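Local coordinates for glideosome-associated protein 50 (Plasmodium falciparum 3D7, PDB 3TGH) that is a component of the glideosome, which drives parasite gliding and host-cell invasion, and may anchor that complex to the inner membrane complex, at residues A[2-7]-A[130-135]; A[70-75]-A[117-122]; A[174-179]-A[215-220]; A[234-239]-A[268-273]. One frame throughout, in Å; residues are numbered along the deposited sequence.

Contact 1: A[2-7]-A[130-135]; sequences CQLRFA and YFTHFT
T132 opens the contact with L4, the two side chains reaching toward each other tip to tip: the methyl CG2 of T132 stands 3.6 Å from CD1 of L4. The first torsion of T132 puts OG1 anti to its backbone N (chi1 -170°), and the methyl branch is the one turned to the leucine. Two residues on, F134 meets the same leucine differently. L4 crosses the phenylalanine at about a right angle, with CB over one ring face. CB of L4 is 3.7 Å from CD2 of F134 and 4.1 Å from the ring centroid, 28° off the normal, a CH-pi contact. The backbone at Q3 lies over this face too, and the amide N of L4 stands above the ring centre. O of C2 approaches CE1 of F134 obliquely at 3.8 Å. T135 ends the walk with its main chain: its O receives a CA-H...O contact from CA of C2 at 3.3 Å, with an angle of 157° at the hydrogen.

Strands 4-8 and 128-136 belong to different sheets of the calcineurin-like sandwich, so these side chains join the layers. F134 also rests on L150 of its own sheet and on L281 of the opposing one. Since conventional hydrogen bonds between the segments are lacking, cohesion here comes from dispersion, one CH-pi contact and one weak CH...O contact, a chemistry that ties the sheets through shape more than through directional bonding.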
# COMPACT_ATOMS: atom_id res chain seq x y z
N CYS A 2 -15.15 -16.51 -4.91
CA CYS A 2 -14.67 -16.94 -3.59
C CYS A 2 -13.28 -16.38 -3.22
O CYS A 2 -12.59 -16.95 -2.37
CB CYS A 2 -14.63 -18.48 -3.53
SG CYS A 2 -16.25 -19.29 -3.70
N GLN A 3 -12.89 -15.28 -3.85
CA GLN A 3 -11.60 -14.64 -3.58
C GLN A 3 -11.72 -13.12 -3.57
O GLN A 3 -12.70 -12.55 -4.06
CB GLN A 3 -10.56 -15.05 -4.62
CG GLN A 3 -10.23 -16.54 -4.63
CD GLN A 3 -9.17 -16.91 -5.66
OE1 GLN A 3 -8.74 -16.08 -6.45
NE2 GLN A 3 -8.75 -18.17 -5.64
N LEU A 4 -10.72 -12.47 -3.00
CA LEU A 4 -10.55 -11.02 -3.10
C LEU A 4 -9.20 -10.78 -3.77
O LEU A 4 -8.18 -11.29 -3.31
CB LEU A 4 -10.58 -10.36 -1.71
CG LEU A 4 -10.57 -8.83 -1.64
CD1 LEU A 4 -10.74 -8.35 -0.21
CD2 LEU A 4 -9.29 -8.25 -2.22
N ARG A 5 -9.21 -10.01 -4.85
CA ARG A 5 -8.01 -9.76 -5.64
C ARG A 5 -7.74 -8.28 -5.82
O ARG A 5 -8.62 -7.51 -6.24
CB ARG A 5 -8.15 -10.42 -7.01
CG ARG A 5 -8.22 -11.93 -6.91
CD ARG A 5 -8.19 -12.56 -8.27
NE ARG A 5 -8.09 -14.02 -8.20
CZ ARG A 5 -7.98 -14.82 -9.25
NH1 ARG A 5 -7.97 -14.33 -10.49
NH2 ARG A 5 -7.89 -16.13 -9.07
N PHE A 6 -6.50 -7.89 -5.51
CA PHE A 6 -6.08 -6.52 -5.61
C PHE A 6 -4.66 -6.46 -6.15
O PHE A 6 -3.94 -7.45 -6.13
CB PHE A 6 -6.25 -5.79 -4.26
CG PHE A 6 -5.27 -6.20 -3.20
CD1 PHE A 6 -4.10 -5.47 -3.00
CD2 PHE A 6 -5.52 -7.30 -2.38
CE1 PHE A 6 -3.20 -5.83 -2.00
CE2 PHE A 6 -4.61 -7.66 -1.37
CZ PHE A 6 -3.45 -6.92 -1.19
N ALA A 7 -4.30 -5.31 -6.70
CA ALA A 7 -2.97 -5.08 -7.23
C ALA A 7 -2.26 -4.01 -6.42
O ALA A 7 -2.91 -3.16 -5.80
CB ALA A 7 -3.04 -4.68 -8.71
N TYR A 130 -9.38 0.59 5.58
CA TYR A 130 -10.46 0.08 4.74
C TYR A 130 -10.70 -1.37 5.16
O TYR A 130 -9.82 -2.22 5.04
CB TYR A 130 -10.05 0.17 3.27
CG TYR A 130 -10.98 -0.54 2.30
CD1 TYR A 130 -12.31 -0.16 2.17
CD2 TYR A 130 -10.50 -1.57 1.48
CE1 TYR A 130 -13.16 -0.81 1.28
CE2 TYR A 130 -11.34 -2.23 0.58
CZ TYR A 130 -12.67 -1.84 0.49
OH TYR A 130 -13.50 -2.48 -0.41
N PHE A 131 -11.88 -1.63 5.70
CA PHE A 131 -12.25 -2.97 6.13
C PHE A 131 -13.25 -3.51 5.13
O PHE A 131 -14.19 -2.81 4.76
CB PHE A 131 -12.90 -2.93 7.51
CG PHE A 131 -11.92 -2.85 8.64
CD1 PHE A 131 -11.18 -1.69 8.85
CD2 PHE A 131 -11.76 -3.91 9.52
CE1 PHE A 131 -10.27 -1.62 9.90
CE2 PHE A 131 -10.86 -3.83 10.57
CZ PHE A 131 -10.12 -2.69 10.77
N THR A 132 -13.03 -4.74 4.69
CA THR A 132 -13.92 -5.37 3.73
C THR A 132 -14.08 -6.86 4.05
O THR A 132 -13.53 -7.35 5.03
CB THR A 132 -13.44 -5.13 2.28
OG1 THR A 132 -14.45 -5.55 1.36
CG2 THR A 132 -12.11 -5.86 2.01
N HIS A 133 -14.85 -7.55 3.23
CA HIS A 133 -15.11 -8.97 3.44
C HIS A 133 -15.51 -9.63 2.13
O HIS A 133 -15.91 -8.96 1.18
CB HIS A 133 -16.23 -9.15 4.46
CG HIS A 133 -17.53 -8.53 4.05
ND1 HIS A 133 -18.56 -9.26 3.50
CD2 HIS A 133 -17.95 -7.25 4.08
CE1 HIS A 133 -19.57 -8.46 3.22
NE2 HIS A 133 -19.23 -7.23 3.56
N PHE A 134 -15.37 -10.96 2.09
CA PHE A 134 -15.82 -11.75 0.94
C PHE A 134 -16.27 -13.13 1.40
O PHE A 134 -15.89 -13.58 2.48
CB PHE A 134 -14.72 -11.83 -0.12
CG PHE A 134 -13.46 -12.52 0.34
CD1 PHE A 134 -13.23 -13.85 0.03
CD2 PHE A 134 -12.49 -11.82 1.05
CE1 PHE A 134 -12.05 -14.49 0.44
CE2 PHE A 134 -11.31 -12.46 1.47
CZ PHE A 134 -11.10 -13.78 1.16
N THR A 135 -17.08 -13.78 0.57
CA THR A 135 -17.66 -15.09 0.89
C THR A 135 -16.80 -16.23 0.33
O THR A 135 -16.25 -16.11 -0.76
CB THR A 135 -19.09 -15.23 0.33
OG1 THR A 135 -19.87 -14.09 0.71
CG2 THR A 135 -19.76 -16.49 0.86

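Contact 2: A[70-75]-A[117-122]; sequences GDMYMP and NYPKWI
M72 and P119 lie side by side and point the same way, and the methionine can be traced outward from its backbone. Its CB sits 3.8 Å from the carbonyl O of N117. The chain then bends twice (chi2 -70°, chi3 -77°), and the terminal methyl CE comes to 4.1 Å from CG of P119, closing an apolar pair. F26, K27 and I30 of helix 17-32 also touch this methionine.

The main chain of M72 is held to the other segment as well. A water accepts from its N and donates to O of N117, the latter at 2.6 Å, and so bridges the segments beside the type I turn from G70 to Y73, which is closed by Y73 N to G70 O. The carbonyl O of M72 lies 3.2 Å from CA of P119; the proline nitrogen, lacking a hydrogen, cannot answer it. Y73 turns a ring edge to its neighbour, with CD1 3.6 Å from O of Y118 and that oxygen in the ring plane.

Further along, P75 enters strand 75-78 and K120 begins strand 120-122. K120 N donates to O of M74 at 2.9 Å, with an N-H...O angle of 152°. P75 pairs with K120 in a parallel bridge, and CB of P75 packs on CD1 of I122 at 3.6 Å. Backbone hydrogen bonds between K120 and F76, I122 and F76, and I122 and T78 continue the pairing. This is the parallel part of a mixed sheet in the calcineurin-like phosphoesterase fold, with 120-122 its outermost strand beside 75-78.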
# COMPACT_ATOMS: atom_id res chain seq x y z
N GLY A 70 -14.62 1.11 -18.96
CA GLY A 70 -14.56 1.17 -17.51
C GLY A 70 -13.72 0.09 -16.86
O GLY A 70 -13.87 -0.18 -15.67
N ASP A 71 -12.82 -0.52 -17.63
CA ASP A 71 -12.00 -1.63 -17.14
C ASP A 71 -11.03 -1.23 -16.02
O ASP A 71 -10.62 -2.08 -15.23
CB ASP A 71 -11.20 -2.27 -18.28
CG ASP A 71 -12.07 -3.07 -19.25
OD1 ASP A 71 -13.24 -3.38 -18.92
OD2 ASP A 71 -11.56 -3.40 -20.34
N MET A 72 -10.66 0.05 -15.95
CA MET A 72 -9.78 0.53 -14.87
C MET A 72 -10.52 1.41 -13.85
O MET A 72 -9.88 2.00 -12.96
CB MET A 72 -8.59 1.29 -15.47
CG MET A 72 -7.57 0.39 -16.17
SD MET A 72 -6.66 -0.64 -15.00
CE MET A 72 -5.51 0.58 -14.34
N TYR A 73 -11.84 1.47 -13.93
CA TYR A 73 -12.59 2.27 -12.96
C TYR A 73 -12.83 1.45 -11.70
O TYR A 73 -13.79 0.67 -11.62
CB TYR A 73 -13.90 2.80 -13.54
CG TYR A 73 -14.61 3.74 -12.58
CD1 TYR A 73 -13.99 4.89 -12.13
CD2 TYR A 73 -15.90 3.46 -12.13
CE1 TYR A 73 -14.62 5.75 -11.25
CE2 TYR A 73 -16.54 4.32 -11.24
CZ TYR A 73 -15.89 5.46 -10.80
OH TYR A 73 -16.50 6.33 -9.93
N MET A 74 -11.93 1.63 -10.74
CA MET A 74 -11.97 0.94 -9.46
C MET A 74 -11.19 1.80 -8.45
O MET A 74 -10.48 2.72 -8.84
CB MET A 74 -11.30 -0.43 -9.59
CG MET A 74 -9.83 -0.38 -10.00
SD MET A 74 -9.14 -2.02 -10.29
CE MET A 74 -10.03 -2.48 -11.78
N PRO A 75 -11.33 1.50 -7.14
CA PRO A 75 -10.60 2.28 -6.15
C PRO A 75 -9.09 2.18 -6.31
O PRO A 75 -8.59 1.11 -6.65
CB PRO A 75 -11.03 1.64 -4.82
CG PRO A 75 -12.34 1.04 -5.11
CD PRO A 75 -12.23 0.53 -6.51
N ASN A 117 -12.46 7.06 -16.85
CA ASN A 117 -11.71 5.99 -17.53
C ASN A 117 -10.52 5.49 -16.70
O ASN A 117 -9.97 4.44 -16.99
CB ASN A 117 -11.21 6.47 -18.89
CG ASN A 117 -12.34 6.81 -19.85
OD1 ASN A 117 -13.41 6.21 -19.81
ND2 ASN A 117 -12.09 7.78 -20.73
N TYR A 118 -10.14 6.25 -15.68
CA TYR A 118 -8.99 5.92 -14.84
C TYR A 118 -9.45 5.59 -13.41
O TYR A 118 -10.61 5.86 -13.06
CB TYR A 118 -8.00 7.08 -14.85
CG TYR A 118 -8.63 8.44 -14.63
CD1 TYR A 118 -8.89 9.29 -15.70
CD2 TYR A 118 -8.98 8.87 -13.35
CE1 TYR A 118 -9.46 10.53 -15.51
CE2 TYR A 118 -9.56 10.11 -13.15
CZ TYR A 118 -9.80 10.93 -14.23
OH TYR A 118 -10.37 12.16 -14.03
N PRO A 119 -8.57 5.00 -12.59
CA PRO A 119 -9.03 4.59 -11.25
C PRO A 119 -9.41 5.77 -10.35
O PRO A 119 -8.89 6.88 -10.53
CB PRO A 119 -7.82 3.84 -10.67
CG PRO A 119 -7.02 3.41 -11.86
CD PRO A 119 -7.23 4.47 -12.89
N LYS A 120 -10.29 5.52 -9.40
CA LYS A 120 -10.75 6.56 -8.48
C LYS A 120 -9.71 6.77 -7.36
O LYS A 120 -9.47 5.88 -6.56
CB LYS A 120 -12.12 6.20 -7.89
CG LYS A 120 -12.76 7.33 -7.06
CD LYS A 120 -14.07 6.91 -6.42
CE LYS A 120 -14.73 8.09 -5.70
NZ LYS A 120 -16.03 7.73 -5.05
N TRP A 121 -9.13 7.96 -7.31
CA TRP A 121 -8.11 8.33 -6.34
C TRP A 121 -8.73 8.43 -4.94
O TRP A 121 -9.62 9.24 -4.72
CB TRP A 121 -7.52 9.66 -6.78
CG TRP A 121 -6.36 10.18 -5.99
CD1 TRP A 121 -6.41 10.98 -4.89
CD2 TRP A 121 -4.98 10.00 -6.29
NE1 TRP A 121 -5.15 11.28 -4.47
CE2 TRP A 121 -4.24 10.70 -5.31
CE3 TRP A 121 -4.28 9.31 -7.29
CZ2 TRP A 121 -2.85 10.73 -5.30
CZ3 TRP A 121 -2.89 9.35 -7.28
CH2 TRP A 121 -2.20 10.05 -6.29
N ILE A 122 -8.27 7.58 -4.02
CA ILE A 122 -8.78 7.54 -2.66
C ILE A 122 -7.64 7.77 -1.68
O ILE A 122 -6.67 7.01 -1.64
CB ILE A 122 -9.47 6.20 -2.36
CG1 ILE A 122 -10.65 6.00 -3.31
CG2 ILE A 122 -9.94 6.15 -0.90
CD1 ILE A 122 -11.43 4.74 -3.04
O HOH W 1 -11.63 2.45 -17.32

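Contact 3: A[174-179]-A[215-220]; sequences KAWNDL and YYLLPL
W176 drives the six-membered end of its indole, edge first, into the chain at Y216 and L217. The tryptophan and Y216 side chains cross at about a right angle, CH2 of W176 lying 3.6 Å from CB of Y216, while CZ3 of W176 approaches the carbonyl O of Y216 at the same distance. Around the same edge, near the ring plane, come N of L217 and CD1 of L220; the leucine methyl is 3.7 Å from CZ3 of W176 and its side chain cuts obliquely across the indole.

These groups join helix 169-189 to helices 211-216 and 218-223 within the calcineurin-like fold, beside the site of one metal cation, bound by H172. The opposite, pyrrole end of the indole is fixed by a hydrogen bond from NE1 to O of L162, and the ring meets H172 edge to face. W176 is thus a second-shell neighbour of that ligand.

One helical turn beyond, L179 and L217 also cross at about a right angle, with CD1 of L179 against CD2 of L217 at 3.6 Å. L220 adds a looser touch to the same methyl of L179 and also touches K180 and L183 of the same helix.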
# COMPACT_ATOMS: atom_id res chain seq x y z
N LYS A 174 -0.92 11.38 17.13
CA LYS A 174 -2.26 10.96 16.73
C LYS A 174 -2.18 9.84 15.69
O LYS A 174 -2.93 8.86 15.75
CB LYS A 174 -3.07 12.13 16.18
CG LYS A 174 -4.48 11.74 15.73
CD LYS A 174 -5.41 12.94 15.71
CE LYS A 174 -6.69 12.65 14.92
NZ LYS A 174 -7.15 11.25 15.02
N ALA A 175 -1.26 9.98 14.74
CA ALA A 175 -1.04 8.93 13.73
C ALA A 175 -0.64 7.60 14.36
O ALA A 175 -1.13 6.54 13.95
CB ALA A 175 -0.01 9.38 12.69
N TRP A 176 0.26 7.65 15.34
CA TRP A 176 0.67 6.43 16.04
C TRP A 176 -0.50 5.84 16.84
O TRP A 176 -0.71 4.63 16.82
CB TRP A 176 1.86 6.71 16.98
CG TRP A 176 3.20 6.60 16.30
CD1 TRP A 176 4.06 7.63 15.99
CD2 TRP A 176 3.84 5.40 15.86
NE1 TRP A 176 5.18 7.13 15.37
CE2 TRP A 176 5.08 5.77 15.28
CE3 TRP A 176 3.48 4.05 15.87
CZ2 TRP A 176 5.96 4.83 14.74
CZ3 TRP A 176 4.35 3.12 15.33
CH2 TRP A 176 5.58 3.51 14.77
N ASN A 177 -1.24 6.69 17.54
CA ASN A 177 -2.37 6.21 18.36
C ASN A 177 -3.49 5.64 17.50
O ASN A 177 -4.09 4.62 17.84
CB ASN A 177 -2.89 7.33 19.28
CG ASN A 177 -1.93 7.65 20.42
OD1 ASN A 177 -1.20 6.77 20.89
ND2 ASN A 177 -1.92 8.90 20.86
N ASP A 178 -3.76 6.28 16.36
CA ASP A 178 -4.76 5.74 15.42
C ASP A 178 -4.33 4.36 14.89
O ASP A 178 -5.13 3.43 14.82
CB ASP A 178 -4.99 6.71 14.27
CG ASP A 178 -5.81 7.93 14.68
OD1 ASP A 178 -6.27 8.00 15.83
OD2 ASP A 178 -6.00 8.83 13.83
N LEU A 179 -3.05 4.23 14.53
CA LEU A 179 -2.50 2.95 14.08
C LEU A 179 -2.72 1.86 15.12
O LEU A 179 -3.16 0.75 14.79
CB LEU A 179 -1.00 3.09 13.79
CG LEU A 179 -0.35 2.27 12.66
CD1 LEU A 179 1.12 1.96 12.99
CD2 LEU A 179 -1.11 1.00 12.26
N TYR A 215 12.03 -0.89 15.35
CA TYR A 215 11.87 -0.77 16.80
C TYR A 215 10.46 -0.35 17.22
O TYR A 215 9.95 -0.87 18.21
CB TYR A 215 12.88 0.22 17.38
CG TYR A 215 12.92 0.20 18.89
CD1 TYR A 215 13.68 -0.74 19.58
CD2 TYR A 215 12.18 1.12 19.64
CE1 TYR A 215 13.71 -0.77 20.98
CE2 TYR A 215 12.20 1.10 21.04
CZ TYR A 215 12.96 0.16 21.70
OH TYR A 215 12.98 0.14 23.07
N TYR A 216 9.84 0.57 16.48
CA TYR A 216 8.54 1.13 16.86
C TYR A 216 7.33 0.56 16.13
O TYR A 216 6.27 0.42 16.73
CB TYR A 216 8.53 2.65 16.71
CG TYR A 216 9.44 3.35 17.69
CD1 TYR A 216 9.12 3.38 19.05
CD2 TYR A 216 10.61 3.98 17.28
CE1 TYR A 216 9.95 4.01 19.97
CE2 TYR A 216 11.44 4.61 18.19
CZ TYR A 216 11.11 4.62 19.53
OH TYR A 216 11.93 5.25 20.44
N LEU A 217 7.46 0.27 14.84
CA LEU A 217 6.30 -0.17 14.04
C LEU A 217 6.18 -1.69 14.12
O LEU A 217 5.10 -2.21 14.40
CB LEU A 217 6.46 0.27 12.58
CG LEU A 217 5.27 0.56 11.66
CD1 LEU A 217 5.60 0.19 10.22
CD2 LEU A 217 3.94 -0.05 12.11
N LEU A 218 7.29 -2.39 13.90
CA LEU A 218 7.25 -3.86 13.79
C LEU A 218 6.60 -4.59 14.98
O LEU A 218 5.83 -5.53 14.77
CB LEU A 218 8.63 -4.43 13.48
CG LEU A 218 8.70 -5.94 13.22
CD1 LEU A 218 7.79 -6.36 12.07
CD2 LEU A 218 10.15 -6.37 12.96
N PRO A 219 6.91 -4.17 16.22
CA PRO A 219 6.29 -4.85 17.37
C PRO A 219 4.76 -4.77 17.38
O PRO A 219 4.11 -5.73 17.80
CB PRO A 219 6.89 -4.10 18.58
CG PRO A 219 8.18 -3.57 18.08
CD PRO A 219 7.91 -3.18 16.66
N LEU A 220 4.21 -3.65 16.92
CA LEU A 220 2.75 -3.51 16.78
C LEU A 220 2.18 -4.45 15.72
O LEU A 220 1.10 -5.01 15.89
CB LEU A 220 2.36 -2.07 16.42
CG LEU A 220 2.75 -0.95 17.40
CD1 LEU A 220 2.33 0.39 16.84
CD2 LEU A 220 2.16 -1.16 18.78

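Contact 4: A[234-239]-A[268-273]; sequences DNNMEV and LFFSSD
F270 has the backbone O of M237 over one ring face, offset toward the rim, and the carboxylate of E238 at its edge, CD in the ring plane. Carboxylate and ring stand almost perpendicular, 87° apart, with OE1 of E238 3.7 Å from CD1 of F270. The side chain of N236 crosses that of F270 at about a right angle, amide and ring planes 31° apart, with ND2 3.3 Å from CE1 of F270 in an oblique approach. OE2 of E238 is hydrogen-bonded to the hydroxyls of S204 and S267.

F269 points to the other side of the sheet. V239 CG1 stands at its ring edge and 3.8 Å from its CB, N of S271, two residues on, lies over one face, offset toward the rim, and Y300 stacks on the ring.

Between these layers runs an antiparallel ladder. M237 and S271 form a hydrogen-bonded pair, M237 N reaching O of S271 at 2.7 Å in an almost straight bond (177°) and S271 N returning to O of M237. E238 and F270 make the non-hydrogen-bonded pair. V239 N then donates to O of F269, while O of V239 accepts from L268 N at 2.8 Å. OG of S271 takes the N of D273 in an ST turn where the strand ends. With L268 and F269 both opposite V239, the arrangement is a classic beta bulge on the outermost strand of its sheet, 267-271.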
# COMPACT_ATOMS: atom_id res chain seq x y z
N ASP A 234 12.14 1.98 -2.00
CA ASP A 234 13.20 1.33 -2.76
C ASP A 234 12.63 0.84 -4.09
O ASP A 234 11.59 0.18 -4.12
CB ASP A 234 13.80 0.18 -1.95
CG ASP A 234 14.62 0.67 -0.76
OD1 ASP A 234 15.20 1.78 -0.86
OD2 ASP A 234 14.68 -0.03 0.27
N ASN A 235 13.30 1.19 -5.18
CA ASN A 235 12.78 0.96 -6.52
C ASN A 235 13.12 -0.43 -7.03
O ASN A 235 13.91 -0.60 -7.96
CB ASN A 235 13.27 2.05 -7.49
CG ASN A 235 12.91 3.44 -7.02
OD1 ASN A 235 13.76 4.33 -7.01
ND2 ASN A 235 11.66 3.64 -6.62
N ASN A 236 12.50 -1.41 -6.38
CA ASN A 236 12.69 -2.81 -6.70
C ASN A 236 11.50 -3.61 -6.21
O ASN A 236 10.57 -3.05 -5.60
CB ASN A 236 14.01 -3.33 -6.09
CG ASN A 236 14.05 -3.20 -4.58
OD1 ASN A 236 14.66 -2.28 -4.05
ND2 ASN A 236 13.41 -4.13 -3.89
N MET A 237 11.52 -4.90 -6.48
CA MET A 237 10.53 -5.82 -5.93
C MET A 237 11.26 -6.78 -5.01
O MET A 237 12.39 -7.18 -5.29
CB MET A 237 9.80 -6.57 -7.05
CG MET A 237 8.92 -5.66 -7.90
SD MET A 237 7.97 -6.51 -9.20
CE MET A 237 9.24 -7.42 -10.03
N GLU A 238 10.62 -7.13 -3.90
CA GLU A 238 11.21 -8.07 -2.95
C GLU A 238 10.16 -8.66 -2.02
O GLU A 238 9.13 -8.02 -1.74
CB GLU A 238 12.29 -7.37 -2.11
CG GLU A 238 12.90 -8.26 -1.01
CD GLU A 238 14.24 -7.77 -0.50
OE1 GLU A 238 14.44 -6.54 -0.38
OE2 GLU A 238 15.10 -8.63 -0.21
N VAL A 239 10.41 -9.88 -1.56
CA VAL A 239 9.70 -10.41 -0.41
C VAL A 239 10.70 -10.96 0.62
O VAL A 239 11.59 -11.77 0.29
CB VAL A 239 8.61 -11.46 -0.81
CG1 VAL A 239 9.18 -12.54 -1.70
CG2 VAL A 239 7.96 -12.06 0.45
N LEU A 268 13.43 -13.92 0.18
CA LEU A 268 13.04 -15.07 -0.62
C LEU A 268 13.12 -14.78 -2.12
O LEU A 268 13.26 -15.68 -2.93
CB LEU A 268 11.62 -15.51 -0.26
CG LEU A 268 11.40 -15.99 1.18
CD1 LEU A 268 9.92 -16.24 1.42
CD2 LEU A 268 12.23 -17.24 1.46
N PHE A 269 13.03 -13.50 -2.47
CA PHE A 269 13.03 -13.08 -3.85
C PHE A 269 13.37 -11.60 -3.92
O PHE A 269 12.89 -10.82 -3.10
CB PHE A 269 11.64 -13.32 -4.47
CG PHE A 269 11.36 -12.49 -5.69
CD1 PHE A 269 11.93 -12.81 -6.91
CD2 PHE A 269 10.52 -11.39 -5.61
CE1 PHE A 269 11.66 -12.04 -8.04
CE2 PHE A 269 10.26 -10.61 -6.74
CZ PHE A 269 10.83 -10.94 -7.95
N PHE A 270 14.19 -11.24 -4.90
CA PHE A 270 14.51 -9.85 -5.16
C PHE A 270 14.66 -9.64 -6.66
O PHE A 270 15.29 -10.45 -7.34
CB PHE A 270 15.82 -9.45 -4.47
CG PHE A 270 16.21 -8.01 -4.68
CD1 PHE A 270 15.98 -7.07 -3.69
CD2 PHE A 270 16.80 -7.59 -5.87
CE1 PHE A 270 16.32 -5.73 -3.87
CE2 PHE A 270 17.14 -6.26 -6.06
CZ PHE A 270 16.90 -5.33 -5.05
N SER A 271 14.09 -8.54 -7.17
CA SER A 271 14.28 -8.16 -8.56
C SER A 271 14.28 -6.64 -8.71
O SER A 271 13.47 -5.95 -8.10
CB SER A 271 13.17 -8.74 -9.43
OG SER A 271 13.32 -8.34 -10.78
N SER A 272 15.19 -6.13 -9.53
CA SER A 272 15.24 -4.71 -9.85
C SER A 272 14.33 -4.37 -11.04
O SER A 272 14.24 -3.21 -11.42
CB SER A 272 16.68 -4.28 -10.14
OG SER A 272 17.20 -4.96 -11.27
N ASP A 273 13.64 -5.37 -11.60
CA ASP A 273 12.74 -5.15 -12.73
C ASP A 273 11.63 -4.15 -12.39
O ASP A 273 11.11 -4.14 -11.28
CB ASP A 273 12.07 -6.46 -13.17
CG ASP A 273 13.01 -7.40 -13.92
OD1 ASP A 273 14.24 -7.18 -13.88
OD2 ASP A 273 12.50 -8.35 -14.54

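Contact 1 bridges the two sheets of the sandwich: residues 2-7 share a sheet with the strands of contact 2, and residues 130-135 share the other with those of contact 4. Contacts 1 and 2 have centres about 17 Å apart and approach to about 6 Å at their nearest atoms, both away from the annotated metal sites. Contact 3 adjoins the H172 site, the W176 side chain about 5 Å from a cobalt ion. Contact 4 lies near H233, ligand of the other cation: N235 lies two residues after it, its side chain about 7 Å from that of H233 and about 9 Å from a cobalt ion. Contacts 2 and 3, with centres about 31 Å apart, occupy opposite sides of the chain's centre.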